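Local coordinates for type III effector NopAA (Sinorhizobium fredii USDA 257, PDB 6SDU), which hydrolyses xyloglucan, as a glycoside hydrolase family 12 enzyme that a symbiotic rhizobium delivers as a type III effector, at residues A[190-193]-A[194-198]. Numbering follows the deposited sequence.
Sequences DIKS and ILQWI
Ile191 and Leu195 run alongside each other on the buried flank of helix 191-200, both directed into the core, with Ile191 CG2 packed 3.8 Å from Leu195 CD1. The branch that touches is set by the first torsion of Ile191 (chi1 -59°), which places CG2 opposite the backbone N and sends CG1 off beside that N. The same pair is joined by the helical bond from Leu195 N to Ile191 O (2.9 Å). Ile194 continues the apolar surface, its CG1 passing 3.4 Å from Asp190 O, the carbonyl that also accepts from Ile194 N at 3.2 Å. Against this flank rest Leu90 of strand 90-97, Ile119 and Leu121 of strand 117-125, and Val157 of strand 155-157, so the helix packs against strands of both sheets of the family 12 β-sandwich.

Whereas Ile191, Ile194 and Leu195 are buried, the polar chains of Lys192, Ser193 and Gln196 on the other flank are partly exposed. Lys192 and Gln196, one turn apart, have extended chains that cross at a slant, Lys192 CE lying 3.2 Å from Gln196 NE2. This is a close methylene-to-amide contact with no hydrogen bond in it; the ammonium NZ is instead bonded to the backbone O of Asn88. Asp190 is the N-cap. Its carboxylate reaches over the first turn because a chi1 of 177° turns CG away from the backbone N: OD1 accepts weakly from Ser193 N at 3.2 Å, while OD2 lies 2.5 Å from Ser193 OG, a very short bond whose exact length is doubtful.

As a worked example of helix capping, the segment has one carboxylate accepting, if weakly, from a backbone amide, with a hydroxyl as probable second partner, where strand 186-190 gives way to the helix; its negative charge at the N-terminus probably also complements the helix dipole.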
loop_
_atom_site.group_PDB
_atom_site.type_symbol
_atom_site.label_atom_id
_atom_site.label_comp_id
_atom_site.label_asym_id
_atom_site.label_seq_id
_atom_site.Cartn_x
_atom_site.Cartn_y
_atom_site.Cartn_z
ATOM N N ASP A 190 -3.296 -13.397 -1.370
ATOM C CA ASP A 190 -2.588 -14.262 -2.307
ATOM C C ASP A 190 -2.171 -13.350 -3.454
ATOM O O ASP A 190 -2.935 -13.100 -4.390
ATOM C CB ASP A 190 -3.470 -15.425 -2.745
ATOM C CG ASP A 190 -2.802 -16.321 -3.788
ATOM O OD1 ASP A 190 -1.616 -16.083 -4.135
ATOM O OD2 ASP A 190 -3.485 -17.253 -4.283
ATOM N N ILE A 191 -0.958 -12.803 -3.339
ATOM C CA ILE A 191 -0.471 -11.849 -4.327
ATOM C C ILE A 191 -0.238 -12.540 -5.666
ATOM O O ILE A 191 -0.555 -11.989 -6.731
ATOM C CB ILE A 191 0.787 -11.132 -3.793
ATOM C CG1 ILE A 191 0.440 -10.408 -2.481
ATOM C CG2 ILE A 191 1.341 -10.135 -4.821
ATOM C CD1 ILE A 191 1.615 -9.783 -1.749
ATOM N N LYS A 192 0.253 -13.780 -5.639
ATOM C CA LYS A 192 0.505 -14.501 -6.888
ATOM C C LYS A 192 -0.746 -14.544 -7.756
ATOM O O LYS A 192 -0.717 -14.133 -8.921
ATOM C CB LYS A 192 0.984 -15.917 -6.569
ATOM C CG LYS A 192 1.278 -16.788 -7.779
ATOM C CD LYS A 192 1.256 -18.247 -7.358
ATOM C CE LYS A 192 1.185 -19.188 -8.550
ATOM N NZ LYS A 192 1.383 -20.606 -8.143
ATOM N N SER A 193 -1.877 -14.944 -7.158
ATOM C CA SER A 193 -3.157 -15.037 -7.865
ATOM C C SER A 193 -3.659 -13.681 -8.330
ATOM O O SER A 193 -4.294 -13.581 -9.385
ATOM C CB SER A 193 -4.215 -15.669 -6.958
ATOM O OG SER A 193 -3.929 -17.027 -6.689
ATOM N N ILE A 194 -3.459 -12.633 -7.520
ATOM C CA ILE A 194 -3.911 -11.305 -7.926
ATOM C C ILE A 194 -3.133 -10.842 -9.144
ATOM O O ILE A 194 -3.714 -10.333 -10.108
ATOM C CB ILE A 194 -3.792 -10.307 -6.756
ATOM C CG1 ILE A 194 -4.827 -10.639 -5.671
ATOM C CG2 ILE A 194 -3.949 -8.875 -7.263
ATOM C CD1 ILE A 194 -4.642 -9.857 -4.366
ATOM N N LEU A 195 -1.812 -11.032 -9.136
ATOM C CA LEU A 195 -1.007 -10.675 -10.297
ATOM C C LEU A 195 -1.396 -11.524 -11.510
ATOM O O LEU A 195 -1.444 -11.024 -12.643
ATOM C CB LEU A 195 0.473 -10.847 -9.959
ATOM C CG LEU A 195 0.980 -9.911 -8.864
ATOM C CD1 LEU A 195 2.441 -10.189 -8.486
ATOM C CD2 LEU A 195 0.777 -8.442 -9.291
ATOM N N GLN A 196 -1.726 -12.800 -11.281
ATOM C CA GLN A 196 -2.148 -13.666 -12.382
ATOM C C GLN A 196 -3.444 -13.160 -13.001
ATOM O O GLN A 196 -3.577 -13.126 -14.228
ATOM C CB GLN A 196 -2.304 -15.104 -11.887
ATOM C CG GLN A 196 -0.982 -15.828 -11.712
ATOM C CD GLN A 196 -1.111 -17.198 -11.052
ATOM O OE1 GLN A 196 -2.096 -17.496 -10.373
ATOM N NE2 GLN A 196 -0.104 -18.041 -11.262
ATOM N N TRP A 197 -4.393 -12.711 -12.167
ATOM C CA TRP A 197 -5.644 -12.162 -12.685
ATOM C C TRP A 197 -5.414 -10.867 -13.465
ATOM O O TRP A 197 -6.045 -10.645 -14.508
ATOM C CB TRP A 197 -6.624 -11.934 -11.535
ATOM C CG TRP A 197 -7.964 -11.377 -11.972
ATOM C CD1 TRP A 197 -9.100 -12.090 -12.273
ATOM C CD2 TRP A 197 -8.303 -9.993 -12.161
ATOM N NE1 TRP A 197 -10.122 -11.231 -12.635
ATOM C CE2 TRP A 197 -9.660 -9.941 -12.562
ATOM C CE3 TRP A 197 -7.596 -8.792 -12.016
ATOM C CZ2 TRP A 197 -10.316 -8.737 -12.828
ATOM C CZ3 TRP A 197 -8.251 -7.597 -12.277
ATOM C CH2 TRP A 197 -9.596 -7.580 -12.680
ATOM N N ILE A 198 -4.511 -10.003 -12.982
ATOM C CA ILE A 198 -4.222 -8.757 -13.686
ATOM C C ILE A 198 -3.552 -9.045 -15.025
ATOM O O ILE A 198 -3.804 -8.355 -16.022
ATOM C CB ILE A 198 -3.364 -7.821 -12.815
ATOM C CG1 ILE A 198 -4.083 -7.480 -11.507
ATOM C CG2 ILE A 198 -3.053 -6.544 -13.579
ATOM C CD1 ILE A 198 -3.220 -6.698 -10.512
#